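Local atomic coordinates of glycoside Hydrolase (Bacteroides uniformis, PDB entry 5T99), a protein that probably hydrolyses beta-galactosidic linkages in oligosaccharides derived from agarose, as a family 2 glycoside hydrolase of a human gut symbiont. Residues V613-H618 with K703-A708; T91-A96 with G144-L149; Y284-G289 with D403-S408; E374-K379 with Y387-S392. All coordinates share one frame; numbering follows the deposited sequence.

Contact 1 of 4, residues V613-H618 with K703-A708; sequences VHILPH and KTIRTA
Ile-705 holds CG1 between its backbone N and carbonyl carbon (chi1 56°), which directs the CG1-CD1 arm at the 613-618 backbone, while CG2 faces Ile-615. CD1 ends 3.1 Å from Pro-617 O, a tight fit, and also lies close to the carbonyl carbon of His-618. The two isoleucines meet through their short branches, CG2 of Ile-615 lying 3.9 Å from CG2 of Ile-705. Here the outermost strands of two antiparallel sheets face each other in a beta-sandwich, with their axes 7.4 Å apart at an angle of 21°, so side chains and not backbone bonds join them. Branched residues fill such a gap well, and Ile-615 and Val-613 also rest on the neighbouring strand 687-693. At the exposed border, Lys-703 bends at chi2 (-72°) and lays its aliphatic stem past Val-613: CG is 3.4 Å from Val-613 O and 3.8 Å from Val-613 CG1. Lysine suits this place because its stem covers the valine while its ammonium end leads away.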
loop_
_atom_site.group_PDB
_atom_site.type_symbol
_atom_site.label_atom_id
_atom_site.label_comp_id
_atom_site.label_asym_id
_atom_site.label_seq_id
_atom_site.Cartn_x
_atom_site.Cartn_y
_atom_site.Cartn_z
ATOM N N VAL A 613 18.773 -8.336 17.599
ATOM C CA VAL A 613 18.881 -7.548 18.794
ATOM C C VAL A 613 19.007 -6.110 18.316
ATOM O O VAL A 613 19.599 -5.841 17.258
ATOM C CB VAL A 613 20.072 -8.014 19.671
ATOM C CG1 VAL A 613 21.407 -7.707 19.004
ATOM C CG2 VAL A 613 20.006 -7.389 21.055
ATOM N N HIS A 614 18.391 -5.203 19.056
ATOM C CA HIS A 614 18.439 -3.783 18.726
ATOM C C HIS A 614 18.459 -2.995 20.024
ATOM O O HIS A 614 17.810 -3.385 21.002
ATOM C CB HIS A 614 17.241 -3.396 17.855
ATOM C CG HIS A 614 17.070 -1.922 17.661
ATOM N ND1 HIS A 614 17.664 -1.235 16.626
ATOM C CD2 HIS A 614 16.343 -1.011 18.350
ATOM C CE1 HIS A 614 17.321 0.040 16.691
ATOM N NE2 HIS A 614 16.517 0.200 17.728
ATOM N N ILE A 615 19.200 -1.893 20.008
ATOM C CA ILE A 615 19.473 -1.113 21.202
ATOM C C ILE A 615 19.065 0.339 20.943
ATOM O O ILE A 615 19.148 0.837 19.805
ATOM C CB ILE A 615 20.955 -1.253 21.647
ATOM C CG1 ILE A 615 21.208 -0.479 22.939
ATOM C CG2 ILE A 615 21.916 -0.784 20.562
ATOM C CD1 ILE A 615 22.499 -0.862 23.632
ATOM N N LEU A 616 18.569 0.976 21.999
ATOM C CA LEU A 616 18.249 2.394 21.986
ATOM C C LEU A 616 18.432 2.954 23.409
ATOM O O LEU A 616 18.299 2.195 24.377
ATOM C CB LEU A 616 16.841 2.654 21.397
ATOM C CG LEU A 616 15.475 2.079 21.833
ATOM C CD1 LEU A 616 15.468 0.571 21.995
ATOM C CD2 LEU A 616 14.913 2.764 23.065
ATOM N N PRO A 617 18.756 4.243 23.565
ATOM C CA PRO A 617 18.857 5.249 22.496
ATOM C C PRO A 617 20.237 5.271 21.845
ATOM O O PRO A 617 20.949 4.280 21.920
ATOM C CB PRO A 617 18.568 6.558 23.247
ATOM C CG PRO A 617 19.079 6.307 24.608
ATOM C CD PRO A 617 18.774 4.866 24.898
ATOM N N HIS A 618 20.579 6.371 21.173
ATOM C CA HIS A 618 21.976 6.694 20.834
ATOM C C HIS A 618 22.838 6.894 22.098
ATOM O O HIS A 618 22.320 6.915 23.225
ATOM C CB HIS A 618 22.068 7.936 19.904
ATOM C CG HIS A 618 21.574 9.229 20.513
ATOM N ND1 HIS A 618 20.609 10.006 19.906
ATOM C CD2 HIS A 618 21.915 9.886 21.650
ATOM C CE1 HIS A 618 20.376 11.081 20.640
ATOM N NE2 HIS A 618 21.154 11.031 21.706
ATOM N N LYS A 703 24.986 -5.961 18.754
ATOM C CA LYS A 703 25.079 -4.626 18.179
ATOM C C LYS A 703 25.904 -3.750 19.101
ATOM O O LYS A 703 25.914 -3.944 20.319
ATOM C CB LYS A 703 23.698 -3.990 17.985
ATOM C CG LYS A 703 22.772 -4.708 17.016
ATOM C CD LYS A 703 23.203 -4.556 15.564
ATOM C CE LYS A 703 22.257 -5.331 14.656
ATOM N NZ LYS A 703 22.646 -5.214 13.230
ATOM N N THR A 704 26.589 -2.787 18.496
ATOM C CA THR A 704 27.418 -1.829 19.204
ATOM C C THR A 704 27.015 -0.443 18.728
ATOM O O THR A 704 26.885 -0.223 17.521
ATOM C CB THR A 704 28.915 -2.095 18.902
ATOM O OG1 THR A 704 29.333 -3.277 19.590
ATOM C CG2 THR A 704 29.805 -0.932 19.347
ATOM N N ILE A 705 26.821 0.480 19.670
ATOM C CA ILE A 705 26.692 1.913 19.343
ATOM C C ILE A 705 27.817 2.721 19.998
ATOM O O ILE A 705 28.291 2.380 21.085
ATOM C CB ILE A 705 25.310 2.513 19.725
ATOM C CG1 ILE A 705 24.986 2.313 21.210
ATOM C CG2 ILE A 705 24.210 1.914 18.853
ATOM C CD1 ILE A 705 23.776 3.089 21.672
ATOM N N ARG A 706 28.220 3.796 19.329
ATOM C CA ARG A 706 29.340 4.617 19.765
ATOM C C ARG A 706 28.925 6.073 19.921
ATOM O O ARG A 706 28.141 6.584 19.121
ATOM C CB ARG A 706 30.492 4.497 18.760
ATOM C CG ARG A 706 31.120 3.114 18.757
ATOM C CD ARG A 706 32.296 3.016 17.808
ATOM N NE ARG A 706 32.901 1.684 17.822
ATOM C CZ ARG A 706 32.424 0.604 17.192
ATOM N NH1 ARG A 706 31.295 0.649 16.476
ATOM N NH2 ARG A 706 33.080 -0.553 17.285
ATOM N N THR A 707 29.447 6.725 20.965
ATOM C CA THR A 707 29.417 8.181 21.077
ATOM C C THR A 707 30.118 8.725 19.844
ATOM O O THR A 707 31.281 8.425 19.632
ATOM C CB THR A 707 30.190 8.681 22.320
ATOM O OG1 THR A 707 29.815 7.931 23.486
ATOM C CG2 THR A 707 29.931 10.161 22.560
ATOM N N ALA A 708 29.405 9.475 19.008
ATOM C CA ALA A 708 29.982 10.036 17.783
ATOM C C ALA A 708 30.503 11.443 18.031
ATOM O O ALA A 708 29.985 12.153 18.875
ATOM C CB ALA A 708 28.951 10.051 16.667
#

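Contact 2 of 4, residues T91-A96 with G144-L149; sequences TFIGDA and GEENVL
Phe-92 and Asn-147 form a hydrogen-bonded antiparallel pair, Phe-92 N giving to Asn-147 O at 2.9 Å and Asn-147 N to Phe-92 O at 2.8 Å. The Asn-147 side chain adds a third bond, ND2 to Phe-92 O at 3.2 Å, and both donors grip that oxygen from opposite faces of its plane. Lys-142 N and Asn-119 ND2 hold Asn-147 OD1, fixing the amide's rotation. These are the middle strands of the six-stranded sheet in the sugar-binding domain, a beta-sandwich, and Phe-92 lies on its buried side. With chi1 at 61° its ring passes over Asn-147, whose CB sits 3.7 Å from the ring centroid; Leu-149 CB lies at its edge, and Phe-30 meets it edge-to-face. An alanine at Phe-92 would probably open a gap beside both CB atoms and remove the pairing with Phe-30. Across the sheet, Glu-146 bends over Ile-93, OE2 3.1 Å from CD1. Gly-144, bonded by its N to Gly-94 O, has a positive phi (73°), easy without a side chain.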
loop_
_atom_site.group_PDB
_atom_site.type_symbol
_atom_site.label_atom_id
_atom_site.label_comp_id
_atom_site.label_asym_id
_atom_site.label_seq_id
_atom_site.Cartn_x
_atom_site.Cartn_y
_atom_site.Cartn_z
ATOM N N THR A 91 -4.054 15.119 -26.976
ATOM C CA THR A 91 -4.451 15.284 -28.372
ATOM C C THR A 91 -3.776 14.167 -29.164
ATOM O O THR A 91 -2.567 13.972 -29.028
ATOM C CB THR A 91 -4.039 16.683 -28.904
ATOM O OG1 THR A 91 -4.616 17.697 -28.073
ATOM C CG2 THR A 91 -4.497 16.912 -30.338
ATOM N N PHE A 92 -4.546 13.438 -29.971
ATOM C CA PHE A 92 -4.038 12.239 -30.644
ATOM C C PHE A 92 -4.757 11.964 -31.961
ATOM O O PHE A 92 -5.957 12.216 -32.084
ATOM C CB PHE A 92 -4.136 11.005 -29.713
ATOM C CG PHE A 92 -5.544 10.661 -29.276
ATOM C CD1 PHE A 92 -6.272 9.671 -29.930
ATOM C CD2 PHE A 92 -6.150 11.339 -28.219
ATOM C CE1 PHE A 92 -7.569 9.364 -29.536
ATOM C CE2 PHE A 92 -7.444 11.031 -27.818
ATOM C CZ PHE A 92 -8.153 10.039 -28.474
ATOM N N ILE A 93 -4.006 11.439 -32.934
ATOM C CA ILE A 93 -4.567 11.002 -34.214
ATOM C C ILE A 93 -5.328 9.693 -33.996
ATOM O O ILE A 93 -4.838 8.787 -33.319
ATOM C CB ILE A 93 -3.474 10.750 -35.290
ATOM C CG1 ILE A 93 -2.667 12.020 -35.599
ATOM C CG2 ILE A 93 -4.085 10.191 -36.582
ATOM C CD1 ILE A 93 -3.427 13.074 -36.377
ATOM N N GLY A 94 -6.516 9.598 -34.576
ATOM C CA GLY A 94 -7.211 8.325 -34.676
ATOM C C GLY A 94 -6.460 7.372 -35.585
ATOM O O GLY A 94 -6.543 7.460 -36.811
ATOM N N ASP A 95 -5.709 6.469 -34.974
ATOM C CA ASP A 95 -4.941 5.463 -35.701
ATOM C C ASP A 95 -5.840 4.660 -36.646
ATOM O O ASP A 95 -6.998 4.334 -36.315
ATOM C CB ASP A 95 -4.247 4.533 -34.710
ATOM C CG ASP A 95 -2.972 3.960 -35.244
ATOM O OD1 ASP A 95 -2.993 3.318 -36.322
ATOM O OD2 ASP A 95 -1.948 4.136 -34.554
ATOM N N ALA A 96 -5.296 4.357 -37.826
ATOM C CA ALA A 96 -6.033 3.636 -38.876
ATOM C C ALA A 96 -6.465 2.237 -38.423
ATOM O O ALA A 96 -7.533 1.769 -38.796
ATOM C CB ALA A 96 -5.198 3.551 -40.154
ATOM N N GLY A 144 -7.968 9.171 -38.568
ATOM C CA GLY A 144 -7.127 9.987 -39.436
ATOM C C GLY A 144 -7.177 11.494 -39.207
ATOM O O GLY A 144 -6.553 12.238 -39.958
ATOM N N GLU A 145 -7.909 11.942 -38.183
ATOM C CA GLU A 145 -7.986 13.346 -37.792
ATOM C C GLU A 145 -7.579 13.434 -36.323
ATOM O O GLU A 145 -7.376 12.404 -35.659
ATOM C CB GLU A 145 -9.411 13.884 -37.956
ATOM C CG GLU A 145 -9.948 13.886 -39.382
ATOM C CD GLU A 145 -11.440 14.210 -39.451
ATOM O OE1 GLU A 145 -11.921 15.096 -38.702
ATOM O OE2 GLU A 145 -12.144 13.576 -40.268
ATOM N N GLU A 146 -7.472 14.661 -35.813
ATOM C CA GLU A 146 -7.097 14.882 -34.421
ATOM C C GLU A 146 -8.280 14.649 -33.482
ATOM O O GLU A 146 -9.428 14.900 -33.845
ATOM C CB GLU A 146 -6.513 16.285 -34.235
ATOM C CG GLU A 146 -5.112 16.440 -34.826
ATOM C CD GLU A 146 -4.041 15.647 -34.082
ATOM O OE1 GLU A 146 -4.317 15.099 -32.993
ATOM O OE2 GLU A 146 -2.904 15.566 -34.584
ATOM N N ASN A 147 -7.973 14.136 -32.290
ATOM C CA ASN A 147 -8.946 13.901 -31.222
ATOM C C ASN A 147 -8.413 14.515 -29.942
ATOM O O ASN A 147 -7.209 14.593 -29.758
ATOM C CB ASN A 147 -9.172 12.404 -30.980
ATOM C CG ASN A 147 -9.754 11.696 -32.179
ATOM O OD1 ASN A 147 -10.959 11.441 -32.239
ATOM N ND2 ASN A 147 -8.907 11.370 -33.142
ATOM N N VAL A 148 -9.314 14.923 -29.054
ATOM C CA VAL A 148 -8.948 15.586 -27.806
ATOM C C VAL A 148 -9.717 14.968 -26.638
ATOM O O VAL A 148 -10.939 15.141 -26.502
ATOM C CB VAL A 148 -9.218 17.113 -27.888
ATOM C CG1 VAL A 148 -8.951 17.803 -26.557
ATOM C CG2 VAL A 148 -8.364 17.755 -28.985
ATOM N N LEU A 149 -8.978 14.260 -25.794
ATOM C CA LEU A 149 -9.492 13.758 -24.540
ATOM C C LEU A 149 -9.163 14.775 -23.450
ATOM O O LEU A 149 -7.985 15.102 -23.246
ATOM C CB LEU A 149 -8.856 12.398 -24.214
ATOM C CG LEU A 149 -9.340 11.673 -22.957
ATOM C CD1 LEU A 149 -10.843 11.468 -23.002
ATOM C CD2 LEU A 149 -8.595 10.353 -22.809
#

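Contact 3 of 4, residues Y284-G289 with D403-S408; sequences YFTDFG and DRNHPS. With EDO (1,2-ethanediol), chain J; EDO (1,2-ethanediol), chain K.
The chain from Thr-286 to Gly-289 passes beside the type I turn from Asp-403 to His-406 and the Pro-407 that follows, and the backbones come nearest at Gly-289 and Pro-407, whose CA atoms are 5.2 Å apart. Pro-407 sets CG 3.7 Å from Gly-289 N; glycine suits this place because a CB would collide with the proline ring. Farther along, Thr-286 and Asn-405 cross at about a right angle, with the methyl CG2 of Thr-286 3.7 Å from Asn-405 ND2. An ethanediol, probably from the crystallisation liquor, bridges the segments: its O2 accepts from Gly-289 N at 3.1 Å and lies 2.8 Å from Asn-405 O, while its O1 is 2.9 Å from Arg-404 O. The extended Arg-404 side chain reaches a second ethanediol only weakly and makes a cation-pi contact with Tyr-188. A leucine at Arg-404 would probably leave the Tyr-188 ring without this cation. Direct contact between beta domain and TIM barrel is thus by van der Waals touching, without a hydrogen bond between the two segments; strand 180-194 fixes the Asn-405 amide through Val-189 N and Val-187 O, and Arg-445 and Arg-291 hold carbonyls of residues 404-407.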
loop_
_atom_site.group_PDB
_atom_site.type_symbol
_atom_site.label_atom_id
_atom_site.label_comp_id
_atom_site.label_asym_id
_atom_site.label_seq_id
_atom_site.Cartn_x
_atom_site.Cartn_y
_atom_site.Cartn_z
ATOM N N TYR A 284 -7.271 -11.859 -23.577
ATOM C CA TYR A 284 -7.475 -11.216 -22.277
ATOM C C TYR A 284 -6.742 -12.004 -21.203
ATOM O O TYR A 284 -6.995 -13.201 -21.025
ATOM C CB TYR A 284 -8.968 -11.186 -21.971
ATOM C CG TYR A 284 -9.400 -10.379 -20.763
ATOM C CD1 TYR A 284 -9.819 -9.047 -20.898
ATOM C CD2 TYR A 284 -9.431 -10.948 -19.496
ATOM C CE1 TYR A 284 -10.252 -8.312 -19.803
ATOM C CE2 TYR A 284 -9.861 -10.219 -18.395
ATOM C CZ TYR A 284 -10.273 -8.902 -18.553
ATOM O OH TYR A 284 -10.694 -8.177 -17.462
ATOM N N PHE A 285 -5.850 -11.326 -20.489
ATOM C CA PHE A 285 -5.010 -11.945 -19.484
ATOM C C PHE A 285 -5.532 -11.664 -18.069
ATOM O O PHE A 285 -6.056 -10.579 -17.798
ATOM C CB PHE A 285 -3.575 -11.444 -19.633
ATOM C CG PHE A 285 -2.879 -11.953 -20.866
ATOM C CD1 PHE A 285 -2.221 -13.196 -20.856
ATOM C CD2 PHE A 285 -2.861 -11.197 -22.035
ATOM C CE1 PHE A 285 -1.561 -13.668 -21.981
ATOM C CE2 PHE A 285 -2.202 -11.667 -23.169
ATOM C CZ PHE A 285 -1.557 -12.905 -23.144
ATOM N N THR A 286 -5.397 -12.663 -17.192
ATOM C CA THR A 286 -5.733 -12.542 -15.771
ATOM C C THR A 286 -4.656 -13.261 -14.940
ATOM O O THR A 286 -4.355 -14.432 -15.173
ATOM C CB THR A 286 -7.108 -13.173 -15.435
ATOM O OG1 THR A 286 -8.137 -12.625 -16.269
ATOM C CG2 THR A 286 -7.476 -12.932 -13.960
ATOM N N ASP A 287 -4.081 -12.563 -13.967
ATOM C CA ASP A 287 -3.146 -13.195 -13.044
ATOM C C ASP A 287 -3.952 -13.783 -11.909
ATOM O O ASP A 287 -4.954 -13.189 -11.488
ATOM C CB ASP A 287 -2.127 -12.188 -12.528
ATOM C CG ASP A 287 -1.095 -11.811 -13.581
ATOM O OD1 ASP A 287 -0.635 -12.698 -14.338
ATOM O OD2 ASP A 287 -0.727 -10.629 -13.645
ATOM N N PHE A 288 -3.551 -14.967 -11.447
ATOM C CA PHE A 288 -4.244 -15.627 -10.339
ATOM C C PHE A 288 -3.340 -16.595 -9.595
ATOM O O PHE A 288 -2.294 -16.992 -10.107
ATOM C CB PHE A 288 -5.517 -16.337 -10.825
ATOM C CG PHE A 288 -5.263 -17.643 -11.542
ATOM C CD1 PHE A 288 -5.231 -18.842 -10.843
ATOM C CD2 PHE A 288 -5.060 -17.673 -12.917
ATOM C CE1 PHE A 288 -4.991 -20.044 -11.495
ATOM C CE2 PHE A 288 -4.823 -18.872 -13.576
ATOM C CZ PHE A 288 -4.798 -20.060 -12.867
ATOM N N GLY A 289 -3.765 -16.955 -8.385
ATOM C CA GLY A 289 -3.087 -17.930 -7.555
ATOM C C GLY A 289 -4.028 -19.023 -7.084
ATOM O O GLY A 289 -5.258 -18.896 -7.183
ATOM N N ASP A 403 -10.944 -6.566 -8.112
ATOM C CA ASP A 403 -9.971 -7.255 -7.250
ATOM C C ASP A 403 -10.252 -8.724 -6.896
ATOM O O ASP A 403 -9.425 -9.346 -6.241
ATOM C CB ASP A 403 -9.770 -6.468 -5.944
ATOM C CG ASP A 403 -9.184 -5.095 -6.169
ATOM O OD1 ASP A 403 -8.783 -4.803 -7.322
ATOM O OD2 ASP A 403 -9.129 -4.306 -5.191
ATOM N N ARG A 404 -11.375 -9.287 -7.342
ATOM C CA ARG A 404 -11.766 -10.635 -6.909
ATOM C C ARG A 404 -10.953 -11.793 -7.512
ATOM O O ARG A 404 -11.269 -12.949 -7.248
ATOM C CB ARG A 404 -13.255 -10.880 -7.150
ATOM C CG ARG A 404 -13.685 -10.886 -8.615
ATOM C CD ARG A 404 -15.190 -10.937 -8.680
ATOM N NE ARG A 404 -15.709 -10.935 -10.034
ATOM C CZ ARG A 404 -16.978 -11.195 -10.355
ATOM N NH1 ARG A 404 -17.880 -11.489 -9.414
ATOM N NH2 ARG A 404 -17.358 -11.166 -11.636
ATOM N N ASN A 405 -9.952 -11.486 -8.333
ATOM C CA ASN A 405 -8.981 -12.479 -8.787
ATOM C C ASN A 405 -7.640 -12.450 -8.065
ATOM O O ASN A 405 -6.859 -13.391 -8.224
ATOM C CB ASN A 405 -8.755 -12.332 -10.285
ATOM C CG ASN A 405 -10.036 -12.476 -11.059
ATOM O OD1 ASN A 405 -10.797 -13.414 -10.814
ATOM N ND2 ASN A 405 -10.305 -11.550 -11.986
ATOM N N HIS A 406 -7.350 -11.406 -7.293
ATOM C CA HIS A 406 -6.084 -11.347 -6.547
ATOM C C HIS A 406 -6.064 -12.402 -5.445
ATOM O O HIS A 406 -6.926 -12.382 -4.572
ATOM C CB HIS A 406 -5.902 -9.981 -5.885
ATOM C CG HIS A 406 -5.608 -8.864 -6.835
ATOM N ND1 HIS A 406 -4.414 -8.753 -7.513
ATOM C CD2 HIS A 406 -6.337 -7.775 -7.179
ATOM C CE1 HIS A 406 -4.432 -7.655 -8.250
ATOM N NE2 HIS A 406 -5.592 -7.051 -8.076
ATOM N N PRO A 407 -5.093 -13.326 -5.458
ATOM C CA PRO A 407 -5.038 -14.290 -4.341
ATOM C C PRO A 407 -4.640 -13.674 -2.996
ATOM O O PRO A 407 -4.921 -14.269 -1.960
ATOM C CB PRO A 407 -3.970 -15.284 -4.795
ATOM C CG PRO A 407 -3.116 -14.511 -5.721
ATOM C CD PRO A 407 -4.074 -13.641 -6.477
ATOM N N SER A 408 -3.992 -12.508 -3.013
ATOM C CA SER A 408 -3.644 -11.795 -1.784
ATOM C C SER A 408 -4.883 -11.366 -0.996
ATOM O O SER A 408 -4.855 -11.370 0.213
ATOM C CB SER A 408 -2.771 -10.564 -2.080
ATOM O OG SER A 408 -3.448 -9.632 -2.907
HETATM C C1 EDO J . -8.860 -16.280 -6.429
HETATM O O1 EDO J . -10.016 -15.593 -6.975
HETATM C C2 EDO J . -7.878 -16.746 -7.510
HETATM O O2 EDO J . -6.588 -16.105 -7.407
HETATM C C1 EDO K . -21.175 -13.055 -11.857
HETATM O O1 EDO K . -22.154 -14.074 -12.107
HETATM C C2 EDO K . -21.188 -12.577 -10.410
HETATM O O2 EDO K . -21.128 -11.146 -10.348
#

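Contact 4 of 4, residues E374-K379 with Y387-S392; sequences EWTKAK and YFDEWS
The beta-to-alpha connection that follows strand 366-370 of the TIM barrel folds back here onto the first turn of helix 388-403, and Phe-388 is the side chain that receives it. Its CG stands anti to the backbone N (chi1 -170°), which carries the ring out to the loop. Trp-375 CB lies over one face, 4.0 Å from the ring centroid, and Ser-392 CB covers the opposite face. The indole itself leans obliquely on the phenyl ring, their planes 34° apart. Thr-376 brings its methyl CG2 to 3.5 Å from Phe-388 CD2 and uses its OG1 for Glu-420, so a residue with one methyl and one hydroxyl branch fits well. Behind the ring, Phe-388 O takes Ser-392 N at 2.9 Å and Ser-392 OG at 2.6 Å. Glu-374, about 11 Å from the bound galacto-isofagomine, bonds His-385 within the loop. Apolar contact therefore seats the loop on the helix, while some of its polar groups reach other parts: Trp-375 NE1 bonds Ile-414 O, and Lys-379 NZ the backbone O of Asn-416, a ligand-pocket residue.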
loop_
_atom_site.group_PDB
_atom_site.type_symbol
_atom_site.label_atom_id
_atom_site.label_comp_id
_atom_site.label_asym_id
_atom_site.label_seq_id
_atom_site.Cartn_x
_atom_site.Cartn_y
_atom_site.Cartn_z
ATOM N N GLU A 374 -16.494 6.485 5.279
ATOM C CA GLU A 374 -17.799 6.889 5.842
ATOM C C GLU A 374 -18.928 6.438 4.916
ATOM O O GLU A 374 -18.695 6.208 3.734
ATOM C CB GLU A 374 -17.852 8.409 6.063
ATOM C CG GLU A 374 -17.722 9.235 4.792
ATOM C CD GLU A 374 -17.730 10.737 5.044
ATOM O OE1 GLU A 374 -16.951 11.210 5.881
ATOM O OE2 GLU A 374 -18.500 11.452 4.386
ATOM N N TRP A 375 -20.141 6.312 5.455
ATOM C CA TRP A 375 -21.270 5.826 4.669
ATOM C C TRP A 375 -22.264 6.948 4.414
ATOM O O TRP A 375 -21.978 7.792 3.583
ATOM C CB TRP A 375 -21.917 4.602 5.317
ATOM C CG TRP A 375 -21.039 3.404 5.414
ATOM C CD1 TRP A 375 -19.892 3.150 4.714
ATOM C CD2 TRP A 375 -21.260 2.266 6.253
ATOM N NE1 TRP A 375 -19.377 1.931 5.078
ATOM C CE2 TRP A 375 -20.196 1.363 6.019
ATOM C CE3 TRP A 375 -22.256 1.919 7.182
ATOM C CZ2 TRP A 375 -20.093 0.145 6.683
ATOM C CZ3 TRP A 375 -22.158 0.707 7.834
ATOM C CH2 TRP A 375 -21.079 -0.170 7.583
ATOM N N THR A 376 -23.413 6.965 5.103
ATOM C CA THR A 376 -24.406 8.036 4.923
ATOM C C THR A 376 -24.140 9.216 5.846
ATOM O O THR A 376 -24.554 10.318 5.529
ATOM C CB THR A 376 -25.865 7.560 5.141
ATOM O OG1 THR A 376 -26.111 7.307 6.535
ATOM C CG2 THR A 376 -26.162 6.303 4.312
ATOM N N LYS A 377 -23.477 8.977 6.980
ATOM C CA LYS A 377 -23.183 10.019 7.983
ATOM C C LYS A 377 -21.762 10.563 7.793
ATOM O O LYS A 377 -20.797 9.793 7.752
ATOM C CB LYS A 377 -23.299 9.457 9.405
ATOM C CG LYS A 377 -24.687 8.993 9.829
ATOM C CD LYS A 377 -25.603 10.155 10.203
ATOM C CE LYS A 377 -26.468 9.864 11.437
ATOM N NZ LYS A 377 -27.597 8.955 11.119
ATOM N N ALA A 378 -21.651 11.891 7.720
ATOM C CA ALA A 378 -20.386 12.595 7.432
ATOM C C ALA A 378 -19.397 12.600 8.593
ATOM O O ALA A 378 -19.763 12.921 9.718
ATOM C CB ALA A 378 -20.685 14.036 7.041
ATOM N N LYS A 379 -18.151 12.231 8.302
ATOM C CA LYS A 379 -17.004 12.531 9.160
ATOM C C LYS A 379 -16.389 13.851 8.748
ATOM O O LYS A 379 -15.999 14.630 9.612
ATOM C CB LYS A 379 -15.919 11.468 9.057
ATOM C CG LYS A 379 -16.264 10.120 9.656
ATOM C CD LYS A 379 -15.105 9.168 9.433
ATOM C CE LYS A 379 -15.343 7.844 10.118
ATOM N NZ LYS A 379 -14.383 6.812 9.664
ATOM N N TYR A 387 -21.939 11.082 -1.902
ATOM C CA TYR A 387 -22.119 10.183 -3.033
ATOM C C TYR A 387 -22.732 8.838 -2.683
ATOM O O TYR A 387 -23.116 8.107 -3.600
ATOM C CB TYR A 387 -20.768 9.973 -3.706
ATOM C CG TYR A 387 -20.080 11.287 -3.957
ATOM C CD1 TYR A 387 -20.590 12.190 -4.890
ATOM C CD2 TYR A 387 -18.956 11.658 -3.221
ATOM C CE1 TYR A 387 -19.978 13.415 -5.102
ATOM C CE2 TYR A 387 -18.333 12.875 -3.434
ATOM C CZ TYR A 387 -18.851 13.743 -4.370
ATOM O OH TYR A 387 -18.226 14.936 -4.568
ATOM N N PHE A 388 -22.863 8.540 -1.383
ATOM C CA PHE A 388 -23.197 7.202 -0.916
ATOM C C PHE A 388 -24.478 6.629 -1.509
ATOM O O PHE A 388 -24.456 5.501 -1.988
ATOM C CB PHE A 388 -23.268 7.130 0.613
ATOM C CG PHE A 388 -23.377 5.720 1.149
ATOM C CD1 PHE A 388 -22.224 4.973 1.434
ATOM C CD2 PHE A 388 -24.624 5.128 1.366
ATOM C CE1 PHE A 388 -22.313 3.670 1.929
ATOM C CE2 PHE A 388 -24.721 3.830 1.862
ATOM C CZ PHE A 388 -23.561 3.096 2.140
ATOM N N ASP A 389 -25.570 7.386 -1.482
ATOM C CA ASP A 389 -26.845 6.891 -2.010
ATOM C C ASP A 389 -26.785 6.569 -3.514
ATOM O O ASP A 389 -27.256 5.517 -3.942
ATOM C CB ASP A 389 -27.978 7.878 -1.707
ATOM C CG ASP A 389 -28.533 7.717 -0.300
ATOM O OD1 ASP A 389 -29.608 8.299 -0.022
ATOM O OD2 ASP A 389 -27.900 7.016 0.526
ATOM N N GLU A 390 -26.196 7.469 -4.298
ATOM C CA GLU A 390 -26.080 7.288 -5.748
ATOM C C GLU A 390 -24.973 6.300 -6.160
ATOM O O GLU A 390 -25.154 5.554 -7.116
ATOM C CB GLU A 390 -25.858 8.647 -6.427
ATOM C CG GLU A 390 -25.939 8.644 -7.963
ATOM C CD GLU A 390 -25.598 9.996 -8.609
ATOM O OE1 GLU A 390 -25.593 11.044 -7.908
ATOM O OE2 GLU A 390 -25.331 10.007 -9.836
ATOM N N TRP A 391 -23.845 6.291 -5.441
ATOM C CA TRP A 391 -22.616 5.619 -5.890
ATOM C C TRP A 391 -22.142 4.381 -5.110
ATOM O O TRP A 391 -21.315 3.619 -5.636
ATOM C CB TRP A 391 -21.479 6.636 -5.931
ATOM C CG TRP A 391 -21.602 7.579 -7.058
ATOM C CD1 TRP A 391 -22.221 8.800 -7.053
ATOM C CD2 TRP A 391 -21.104 7.385 -8.383
ATOM N NE1 TRP A 391 -22.127 9.381 -8.291
ATOM C CE2 TRP A 391 -21.446 8.539 -9.130
ATOM C CE3 TRP A 391 -20.391 6.353 -9.012
ATOM C CZ2 TRP A 391 -21.101 8.690 -10.490
ATOM C CZ3 TRP A 391 -20.048 6.498 -10.367
ATOM C CH2 TRP A 391 -20.411 7.658 -11.090
ATOM N N SER A 392 -22.648 4.167 -3.892
ATOM C CA SER A 392 -22.102 3.112 -3.009
ATOM C C SER A 392 -22.133 1.723 -3.627
ATOM O O SER A 392 -21.133 1.009 -3.565
ATOM C CB SER A 392 -22.812 3.072 -1.649
ATOM O OG SER A 392 -24.204 2.876 -1.792
#

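In the fold
None of the four contacts touches another, and contacts 1 and 2, whose centres are 62 Å apart, lie on opposite sides of the chain's centre. Both are partly buried and made of strands, yet contact 2 pairs neighbours within one sheet through backbone bonds, whereas contact 1 sets edge strands of two sheets face to face by side chains. Contacts 3 and 4 are buried and flank helix 388-403: contact 4 involves its first turn, contact 3 the loop that follows it, and contact 4 lies within the loop that contact 3 closes. Aromatic packing within the barrel marks contact 4, while contact 3 joins two domains by sparse van der Waals contact, with an ethanediol also bound between the segments.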